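Local structure of cortical-lytic enzyme (Clostridium perfringens, 5JIP) at residues A[175-180]-A[200-205]. The protein probably acts as a lysozyme-type muramidase of glycoside hydrolase family 25, cutting cortex peptidoglycan during spore germination. Residues are numbered along the deposited sequence; the frame is centred on the assembly and turned at random.
Sequences LWIAMY and TMWQFT
Trp176 and Met201, neighbours on parallel strands, run side by side on one face of the sheet, and the methionine makes the bump. Its chain bends at the thioether (chi3 28°) and lays methyl CE over one face of the indole, 3.5 Å from the centroid of the five-membered ring, a CH-pi contact to which SD adds a Met-aromatic one. Met201 CB packs against Trp176 CD1, while Gln203 CB approaches NE1, whose hydrogen goes to Asn220. Farther along, small Ala178 gives Gln203 a shallow seat: its CB lies 3.6 Å from Gln203 OE1. With CG anti to the backbone N (chi1 -167°) and the chain extended beyond it, the glutamine reaches Tyr180, whose OH donates a hydrogen bond to OE1 (2.6 Å) from above the amide plane. Tyr149 also bonds OE1; Asp18 and a MES molecule, probably from the crystallisation liquor, bond NE2.

Ile177 and Trp202 occupy the opposite face. There Trp202 NE1 donates a hydrogen bond to Met179 O (2.9 Å), which lies almost in the indole plane, and Met179 curls its CE against CZ2. Backbone hydrogen bonds in parallel register join the strands: Ile177 N to Met201 O, Gln203 N to Ile177 O, Met179 N to Gln203 O (3.0 Å). At the start Leu175 O accepts from both Thr200 N and Met201 N. No helix links these strands, and 201-208 pairs antiparallel with 217-221, as in family 25's irregular TIM-like barrel.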
ATOM      1  N   LEU A 175      -8.590   5.701  14.187  1.00  4.68           N
ATOM      2  CA  LEU A 175      -9.029   6.333  15.428  1.00  7.03           C
ATOM      3  C   LEU A 175      -9.676   7.689  15.175  1.00  6.49           C
ATOM      4  O   LEU A 175      -9.061   8.600  14.601  1.00  5.46           O
ATOM      5  CB  LEU A 175      -7.863   6.510  16.402  1.00  6.67           C
ATOM      6  CG  LEU A 175      -8.184   7.232  17.702  1.00  5.98           C
ATOM      7  CD1 LEU A 175      -9.142   6.423  18.531  1.00 10.45           C
ATOM      8  CD2 LEU A 175      -6.912   7.509  18.444  1.00  6.38           C
ATOM      9  N   TRP A 176     -10.891   7.823  15.672  1.00  6.04           N
ATOM     10  CA  TRP A 176     -11.591   9.101  15.788  1.00  4.71           C
ATOM     11  C   TRP A 176     -11.614   9.449  17.278  1.00  5.86           C
ATOM     12  O   TRP A 176     -12.356   8.844  18.065  1.00  7.77           O
ATOM     13  CB  TRP A 176     -12.971   8.955  15.175  1.00  5.13           C
ATOM     14  CG  TRP A 176     -13.876  10.143  15.218  1.00  5.02           C
ATOM     15  CD1 TRP A 176     -13.612  11.413  15.667  1.00  6.23           C
ATOM     16  CD2 TRP A 176     -15.221  10.144  14.775  1.00  4.03           C
ATOM     17  NE1 TRP A 176     -14.724  12.203  15.513  1.00  6.73           N
ATOM     18  CE2 TRP A 176     -15.734  11.444  14.983  1.00  5.34           C
ATOM     19  CE3 TRP A 176     -16.053   9.160  14.241  1.00  6.00           C
ATOM     20  CZ2 TRP A 176     -17.052  11.783  14.674  1.00  5.99           C
ATOM     21  CZ3 TRP A 176     -17.365   9.502  13.917  1.00  7.49           C
ATOM     22  CH2 TRP A 176     -17.849  10.797  14.141  1.00  5.20           C
ATOM     23  N   ILE A 177     -10.752  10.363  17.684  1.00  6.00           N
ATOM     24  CA  ILE A 177     -10.564  10.635  19.101  1.00  4.59           C
ATOM     25  C   ILE A 177     -11.285  11.920  19.458  1.00  6.16           C
ATOM     26  O   ILE A 177     -11.216  12.923  18.736  1.00  8.79           O
ATOM     27  CB  ILE A 177      -9.079  10.715  19.500  1.00  9.42           C
ATOM     28  CG1 ILE A 177      -8.976  10.756  21.029  1.00 10.70           C
ATOM     29  CG2 ILE A 177      -8.396  11.905  18.830  1.00  7.34           C
ATOM     30  CD1 ILE A 177      -7.570  10.580  21.560  1.00 21.20           C
ATOM     31  N   ALA A 178     -11.983  11.883  20.582  1.00  8.50           N
ATOM     32  CA  ALA A 178     -12.618  13.070  21.137  1.00  7.13           C
ATOM     33  C   ALA A 178     -11.743  13.618  22.257  1.00  8.18           C
ATOM     34  O   ALA A 178     -11.404  12.889  23.191  1.00 10.35           O
ATOM     35  CB  ALA A 178     -14.003  12.732  21.666  1.00  8.36           C
ATOM     36  N   MET A 179     -11.374  14.893  22.151  1.00  8.54           N
ATOM     37  CA  MET A 179     -10.725  15.625  23.227  1.00  9.35           C
ATOM     38  C   MET A 179     -11.121  17.080  23.056  1.00 10.24           C
ATOM     39  O   MET A 179     -10.671  17.735  22.110  1.00  8.72           O
ATOM     40  CB  MET A 179      -9.212  15.492  23.193  1.00 11.21           C
ATOM     41  CG  MET A 179      -8.599  16.201  24.416  1.00 15.72           C
ATOM     42  SD  MET A 179      -6.917  16.541  24.112  1.00 19.46           S
ATOM     43  CE  MET A 179      -7.058  17.930  22.981  1.00 16.81           C
ATOM     44  N   TYR A 180     -11.926  17.578  23.988  1.00 11.06           N
ATOM     45  CA  TYR A 180     -12.543  18.896  23.876  1.00  8.60           C
ATOM     46  C   TYR A 180     -11.645  19.968  24.489  1.00 12.67           C
ATOM     47  O   TYR A 180     -11.300  19.898  25.674  1.00 12.80           O
ATOM     48  CB  TYR A 180     -13.917  18.872  24.559  1.00  8.19           C
ATOM     49  CG  TYR A 180     -14.887  17.872  23.967  1.00  8.19           C
ATOM     50  CD1 TYR A 180     -14.685  17.330  22.701  1.00  8.39           C
ATOM     51  CD2 TYR A 180     -16.010  17.486  24.666  1.00  6.96           C
ATOM     52  CE1 TYR A 180     -15.593  16.418  22.166  1.00  6.98           C
ATOM     53  CE2 TYR A 180     -16.894  16.615  24.167  1.00 10.95           C
ATOM     54  CZ  TYR A 180     -16.701  16.066  22.917  1.00  7.85           C
ATOM     55  OH  TYR A 180     -17.635  15.167  22.464  1.00  7.94           O
ATOM     56  N   THR A 200      -7.041   9.648  13.047  1.00  5.82           N
ATOM     57  CA  THR A 200      -7.628   9.896  11.749  1.00  7.66           C
ATOM     58  C   THR A 200      -8.582  11.088  11.800  1.00  5.92           C
ATOM     59  O   THR A 200      -8.596  11.909  10.870  1.00  7.37           O
ATOM     60  CB  THR A 200      -8.343   8.621  11.291  1.00  7.88           C
ATOM     61  OG1 THR A 200      -7.359   7.591  11.127  1.00  8.25           O
ATOM     62  CG2 THR A 200      -9.108   8.827  10.026  1.00  6.30           C
ATOM     63  N   MET A 201      -9.393  11.185  12.860  1.00  4.70           N
ATOM     64  CA  MET A 201     -10.228  12.361  13.103  1.00  5.99           C
ATOM     65  C   MET A 201     -10.136  12.738  14.572  1.00  8.87           C
ATOM     66  O   MET A 201      -9.839  11.907  15.432  1.00  5.23           O
ATOM     67  CB  MET A 201     -11.682  12.114  12.723  1.00  5.43           C
ATOM     68  CG  MET A 201     -11.899  11.932  11.240  1.00 17.93           C
ATOM     69  SD  MET A 201     -13.655  11.707  10.766  1.00 18.30           S
ATOM     70  CE  MET A 201     -14.556  12.563  12.016  1.00  5.16           C
ATOM     71  N   TRP A 202     -10.369  14.012  14.833  1.00  4.12           N
ATOM     72  CA  TRP A 202     -10.328  14.587  16.176  1.00  5.25           C
ATOM     73  C   TRP A 202     -11.597  15.407  16.378  1.00  6.79           C
ATOM     74  O   TRP A 202     -11.808  16.405  15.680  1.00  6.19           O
ATOM     75  CB  TRP A 202      -9.079  15.449  16.347  1.00  7.96           C
ATOM     76  CG  TRP A 202      -9.031  16.324  17.570  1.00  8.29           C
ATOM     77  CD1 TRP A 202      -9.705  16.165  18.741  1.00  8.19           C
ATOM     78  CD2 TRP A 202      -8.258  17.530  17.713  1.00  6.22           C
ATOM     79  NE1 TRP A 202      -9.380  17.190  19.627  1.00  8.65           N
ATOM     80  CE2 TRP A 202      -8.508  18.045  18.998  1.00  8.25           C
ATOM     81  CE3 TRP A 202      -7.373  18.208  16.875  1.00  9.33           C
ATOM     82  CZ2 TRP A 202      -7.898  19.207  19.460  1.00  6.83           C
ATOM     83  CZ3 TRP A 202      -6.779  19.365  17.333  1.00  8.60           C
ATOM     84  CH2 TRP A 202      -7.034  19.847  18.608  1.00  9.13           C
ATOM     85  N   GLN A 203     -12.458  14.948  17.289  1.00  7.37           N
ATOM     86  CA  GLN A 203     -13.637  15.695  17.706  1.00  5.21           C
ATOM     87  C   GLN A 203     -13.185  16.673  18.781  1.00  5.88           C
ATOM     88  O   GLN A 203     -12.827  16.256  19.890  1.00  7.23           O
ATOM     89  CB  GLN A 203     -14.708  14.764  18.253  1.00  5.39           C
ATOM     90  CG  GLN A 203     -16.062  15.430  18.416  1.00  7.54           C
ATOM     91  CD  GLN A 203     -17.040  14.471  19.016  1.00  7.14           C
ATOM     92  OE1 GLN A 203     -16.939  14.125  20.185  1.00  9.81           O
ATOM     93  NE2 GLN A 203     -17.999  14.021  18.208  1.00  6.15           N
ATOM     94  N   PHE A 204     -13.111  17.955  18.426  1.00  6.78           N
ATOM     95  CA  PHE A 204     -12.537  18.950  19.324  1.00  6.51           C
ATOM     96  C   PHE A 204     -13.585  19.742  20.095  1.00  9.68           C
ATOM     97  O   PHE A 204     -13.229  20.461  21.032  1.00  9.43           O
ATOM     98  CB  PHE A 204     -11.605  19.904  18.547  1.00  9.66           C
ATOM     99  CG  PHE A 204     -12.300  20.725  17.493  1.00  5.38           C
ATOM    100  CD1 PHE A 204     -12.426  20.236  16.194  1.00  6.45           C
ATOM    101  CD2 PHE A 204     -12.830  21.964  17.796  1.00  9.35           C
ATOM    102  CE1 PHE A 204     -13.072  20.966  15.220  1.00  9.38           C
ATOM    103  CE2 PHE A 204     -13.492  22.704  16.820  1.00 11.23           C
ATOM    104  CZ  PHE A 204     -13.621  22.197  15.536  1.00  8.93           C
ATOM    105  N   THR A 205     -14.869  19.612  19.759  1.00  8.75           N
ATOM    106  CA  THR A 205     -15.892  20.254  20.562  1.00  8.65           C
ATOM    107  C   THR A 205     -17.195  19.501  20.391  1.00  9.69           C
ATOM    108  O   THR A 205     -17.416  18.845  19.371  1.00  7.75           O
ATOM    109  CB  THR A 205     -16.083  21.720  20.164  1.00 10.19           C
ATOM    110  OG1 THR A 205     -17.038  22.319  21.030  1.00 13.01           O
ATOM    111  CG2 THR A 205     -16.569  21.824  18.747  1.00 10.37           C
TER
HETATM  112  O   HOH W   1      -5.925   6.479  13.199  1.00  6.67           O